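Local coordinates for protein D-alanyl-D-alanine carboxypeptidase (Streptococcus pneumoniae R6, PDB 1XP4) that probably trims the terminal D-alanine from peptidoglycan precursor peptides as a serine-type D-Ala-D-Ala carboxypeptidase, and so regulates cell-wall synthesis, at residues Phe10-Ala22 / Ile27-Ile39. Residues are numbered along the deposited sequence; the frame is centred on the assembly and turned at random.
Sequences FTIAAKHAIAVEA and ILYEKDATQPVEI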
# COMPACT_ATOMS: atom_id res chain seq x y z
N PHE A 10 21.64 -11.72 -4.21
CA PHE A 10 21.23 -10.73 -3.17
C PHE A 10 20.33 -11.30 -2.09
O PHE A 10 19.40 -12.05 -2.37
CB PHE A 10 20.51 -9.54 -3.81
CG PHE A 10 19.79 -8.66 -2.81
CD1 PHE A 10 20.50 -7.81 -1.98
CD2 PHE A 10 18.41 -8.71 -2.69
CE1 PHE A 10 19.84 -7.01 -1.02
CE2 PHE A 10 17.74 -7.92 -1.74
CZ PHE A 10 18.46 -7.07 -0.91
N THR A 11 20.61 -10.92 -0.84
CA THR A 11 19.83 -11.34 0.32
C THR A 11 19.63 -10.10 1.19
O THR A 11 20.53 -9.28 1.33
CB THR A 11 20.55 -12.39 1.16
OG1 THR A 11 20.94 -13.48 0.32
CG2 THR A 11 19.63 -12.92 2.25
N ILE A 12 18.45 -9.98 1.79
CA ILE A 12 18.17 -8.83 2.63
C ILE A 12 18.44 -9.13 4.09
O ILE A 12 18.19 -10.24 4.56
CB ILE A 12 16.71 -8.36 2.45
CG1 ILE A 12 16.51 -7.03 3.18
CG2 ILE A 12 15.74 -9.44 2.95
CD1 ILE A 12 15.42 -6.16 2.56
N ALA A 13 18.95 -8.14 4.81
CA ALA A 13 19.27 -8.29 6.22
C ALA A 13 18.02 -8.08 7.08
O ALA A 13 17.97 -7.20 7.94
CB ALA A 13 20.36 -7.31 6.61
N ALA A 14 17.02 -8.91 6.82
CA ALA A 14 15.75 -8.86 7.53
C ALA A 14 15.20 -10.28 7.52
O ALA A 14 15.51 -11.04 6.60
CB ALA A 14 14.78 -7.91 6.83
N LYS A 15 14.40 -10.64 8.52
CA LYS A 15 13.86 -11.99 8.57
C LYS A 15 12.80 -12.25 7.52
O LYS A 15 12.71 -13.36 7.00
CB LYS A 15 13.28 -12.29 9.96
CG LYS A 15 14.30 -12.26 11.06
CD LYS A 15 13.85 -13.07 12.27
CE LYS A 15 14.87 -12.98 13.41
NZ LYS A 15 16.25 -13.36 12.97
N HIS A 16 12.02 -11.22 7.19
CA HIS A 16 10.95 -11.37 6.22
C HIS A 16 10.83 -10.13 5.37
O HIS A 16 10.95 -9.02 5.87
CB HIS A 16 9.62 -11.57 6.93
CG HIS A 16 9.65 -12.66 7.94
ND1 HIS A 16 9.53 -14.00 7.61
CD2 HIS A 16 9.83 -12.63 9.28
CE1 HIS A 16 9.63 -14.73 8.70
NE2 HIS A 16 9.82 -13.93 9.73
N ALA A 17 10.55 -10.31 4.08
CA ALA A 17 10.41 -9.17 3.20
C ALA A 17 9.84 -9.54 1.85
O ALA A 17 9.93 -10.69 1.41
CB ALA A 17 11.77 -8.48 3.03
N ILE A 18 9.24 -8.55 1.19
CA ILE A 18 8.69 -8.73 -0.14
C ILE A 18 8.61 -7.36 -0.79
O ILE A 18 8.38 -6.35 -0.12
CB ILE A 18 7.27 -9.34 -0.12
CG1 ILE A 18 6.87 -9.75 -1.54
CG2 ILE A 18 6.26 -8.33 0.42
CD1 ILE A 18 5.56 -10.52 -1.62
N ALA A 19 8.82 -7.32 -2.10
CA ALA A 19 8.77 -6.08 -2.84
C ALA A 19 7.87 -6.28 -4.05
O ALA A 19 7.95 -7.30 -4.72
CB ALA A 19 10.17 -5.70 -3.29
N VAL A 20 6.99 -5.32 -4.32
CA VAL A 20 6.11 -5.44 -5.48
C VAL A 20 5.95 -4.14 -6.25
O VAL A 20 6.08 -3.06 -5.68
CB VAL A 20 4.69 -5.92 -5.08
CG1 VAL A 20 4.78 -7.30 -4.49
CG2 VAL A 20 4.06 -4.95 -4.10
N GLU A 21 5.68 -4.26 -7.55
CA GLU A 21 5.47 -3.08 -8.37
C GLU A 21 4.03 -2.72 -8.06
O GLU A 21 3.12 -3.49 -8.34
CB GLU A 21 5.66 -3.42 -9.84
CG GLU A 21 5.63 -2.22 -10.77
CD GLU A 21 4.22 -1.78 -11.09
OE1 GLU A 21 3.42 -2.64 -11.53
OE2 GLU A 21 3.92 -0.58 -10.93
N ALA A 22 3.83 -1.56 -7.45
CA ALA A 22 2.50 -1.12 -7.03
C ALA A 22 1.36 -1.40 -7.98
O ALA A 22 0.42 -2.12 -7.64
CB ALA A 22 2.53 0.36 -6.70
N ILE A 27 5.42 -9.47 -8.07
CA ILE A 27 6.45 -9.67 -7.05
C ILE A 27 7.86 -9.58 -7.64
O ILE A 27 8.20 -10.29 -8.59
CB ILE A 27 6.24 -11.03 -6.35
CG1 ILE A 27 4.88 -11.04 -5.65
CG2 ILE A 27 7.38 -11.30 -5.38
CD1 ILE A 27 4.46 -12.38 -5.09
N LEU A 28 8.68 -8.71 -7.06
CA LEU A 28 10.04 -8.51 -7.54
C LEU A 28 11.09 -9.18 -6.65
O LEU A 28 12.17 -9.56 -7.11
CB LEU A 28 10.33 -7.02 -7.65
CG LEU A 28 9.34 -6.21 -8.49
CD1 LEU A 28 9.71 -4.74 -8.44
CD2 LEU A 28 9.33 -6.72 -9.92
N TYR A 29 10.77 -9.31 -5.37
CA TYR A 29 11.68 -9.93 -4.41
C TYR A 29 10.91 -10.45 -3.21
O TYR A 29 9.93 -9.85 -2.76
CB TYR A 29 12.72 -8.94 -3.92
CG TYR A 29 13.65 -9.56 -2.91
CD1 TYR A 29 14.72 -10.33 -3.31
CD2 TYR A 29 13.40 -9.45 -1.54
CE1 TYR A 29 15.52 -11.00 -2.40
CE2 TYR A 29 14.19 -10.12 -0.62
CZ TYR A 29 15.25 -10.88 -1.06
OH TYR A 29 16.05 -11.55 -0.16
N GLU A 30 11.39 -11.55 -2.65
CA GLU A 30 10.72 -12.12 -1.51
C GLU A 30 11.66 -12.97 -0.67
O GLU A 30 12.65 -13.50 -1.17
CB GLU A 30 9.51 -12.93 -2.00
CG GLU A 30 9.44 -14.39 -1.57
CD GLU A 30 10.53 -15.25 -2.18
OE1 GLU A 30 10.74 -15.18 -3.41
OE2 GLU A 30 11.18 -16.01 -1.42
N LYS A 31 11.35 -13.06 0.62
CA LYS A 31 12.11 -13.85 1.58
C LYS A 31 11.20 -14.17 2.75
O LYS A 31 10.91 -13.29 3.56
CB LYS A 31 13.34 -13.09 2.07
CG LYS A 31 14.07 -13.82 3.19
CD LYS A 31 15.28 -13.06 3.66
CE LYS A 31 15.84 -13.70 4.92
NZ LYS A 31 17.09 -13.02 5.39
N ASP A 32 10.75 -15.41 2.83
CA ASP A 32 9.85 -15.84 3.90
C ASP A 32 8.73 -14.79 3.99
O ASP A 32 8.50 -14.18 5.04
CB ASP A 32 10.61 -15.93 5.22
CG ASP A 32 9.99 -16.91 6.20
OD1 ASP A 32 8.96 -17.53 5.86
OD2 ASP A 32 10.53 -17.08 7.32
N ALA A 33 8.05 -14.58 2.87
CA ALA A 33 6.99 -13.58 2.78
C ALA A 33 5.58 -14.07 3.08
O ALA A 33 4.64 -13.28 3.04
CB ALA A 33 7.01 -12.92 1.40
N THR A 34 5.42 -15.35 3.40
CA THR A 34 4.09 -15.89 3.69
C THR A 34 3.79 -16.23 5.15
O THR A 34 2.63 -16.40 5.52
CB THR A 34 3.82 -17.14 2.85
OG1 THR A 34 4.94 -18.01 2.94
CG2 THR A 34 3.58 -16.77 1.41
N GLN A 35 4.81 -16.33 5.98
CA GLN A 35 4.58 -16.66 7.38
C GLN A 35 4.06 -15.45 8.15
O GLN A 35 4.74 -14.44 8.26
CB GLN A 35 5.88 -17.14 8.03
CG GLN A 35 5.71 -17.60 9.46
CD GLN A 35 7.01 -17.52 10.25
OE1 GLN A 35 7.04 -17.79 11.45
NE2 GLN A 35 8.09 -17.13 9.57
N PRO A 36 2.83 -15.53 8.69
CA PRO A 36 2.33 -14.37 9.43
C PRO A 36 3.26 -14.07 10.60
O PRO A 36 3.73 -14.98 11.27
CB PRO A 36 0.95 -14.83 9.90
CG PRO A 36 0.52 -15.76 8.79
CD PRO A 36 1.78 -16.56 8.54
N VAL A 37 3.53 -12.80 10.85
CA VAL A 37 4.40 -12.39 11.94
C VAL A 37 3.95 -11.03 12.45
O VAL A 37 3.17 -10.35 11.79
CB VAL A 37 5.88 -12.29 11.48
CG1 VAL A 37 6.40 -13.65 11.05
CG2 VAL A 37 6.00 -11.28 10.34
N GLU A 38 4.45 -10.65 13.62
CA GLU A 38 4.12 -9.36 14.22
C GLU A 38 4.52 -8.23 13.27
O GLU A 38 5.60 -8.27 12.66
CB GLU A 38 4.87 -9.19 15.55
CG GLU A 38 4.44 -10.10 16.69
CD GLU A 38 4.80 -11.57 16.48
OE1 GLU A 38 5.84 -11.85 15.87
OE2 GLU A 38 4.04 -12.44 16.96
N ILE A 39 3.68 -7.20 13.14
CA ILE A 39 3.98 -6.09 12.24
C ILE A 39 3.94 -4.73 12.94
O ILE A 39 4.09 -3.69 12.30
CB ILE A 39 2.99 -6.06 11.06
CG1 ILE A 39 1.56 -5.99 11.60
CG2 ILE A 39 3.19 -7.29 10.19
CD1 ILE A 39 0.52 -5.79 10.53
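Ala17 to Glu21 and Ile27 to Lys31 pair as an antiparallel beta hairpin at one margin of the five-stranded sheet of this penicillin-binding protein, and illustrate how side chains can tie an incoming chain to a hairpin. Between Ala19 and Val20 the register slips by one at a classic bulge, where Leu28 and Tyr29 both face Ala19; Leu28 N bonds Ala19 O at 2.8 Å and Ala19 N bonds Tyr29 O.

On the face shared by Ala17, Ala19, Tyr29 and Lys31, the chain from Phe10 to Ala14 folds back across the hairpin. With CG trans to the backbone N (chi1 179°), the Tyr29 ring receives the edge of Phe10 in a T-shaped pair, centroids 5.2 Å apart, while helix 262-277 packs nearby through Leu270. Ile12 CG2 touches Tyr29 CE2 at 4.0 Å and also meets Lys31 CD. Lys31 itself is fully extended, which carries NZ to two backbone carbonyls on either side of the inverse gamma turn at Ala13: Ile12 O at 3.1 Å, approached almost head-on, and Ala14 O at 2.8 Å.

On the opposite face, Ile18, Val20 and Ile27 make an apolar patch, with Glu30 CB beside Ile18 CG1 and its carboxylate leading away; Ile18 CD1 meets Ile27 CD1 at 4.1 Å and Val20 CG1 lies against Ile27 CG1, with Tyr171 of helix 170-183 touching both isoleucines.

Just before strand 17-21 begins, His16 fastens the loop that follows Lys31. Val37 CG1 sits over one face of the imidazole in a CH-pi contact, and at the ring's edge ND1 donates to an in-plane lone pair of Asp32 O at 2.8 Å.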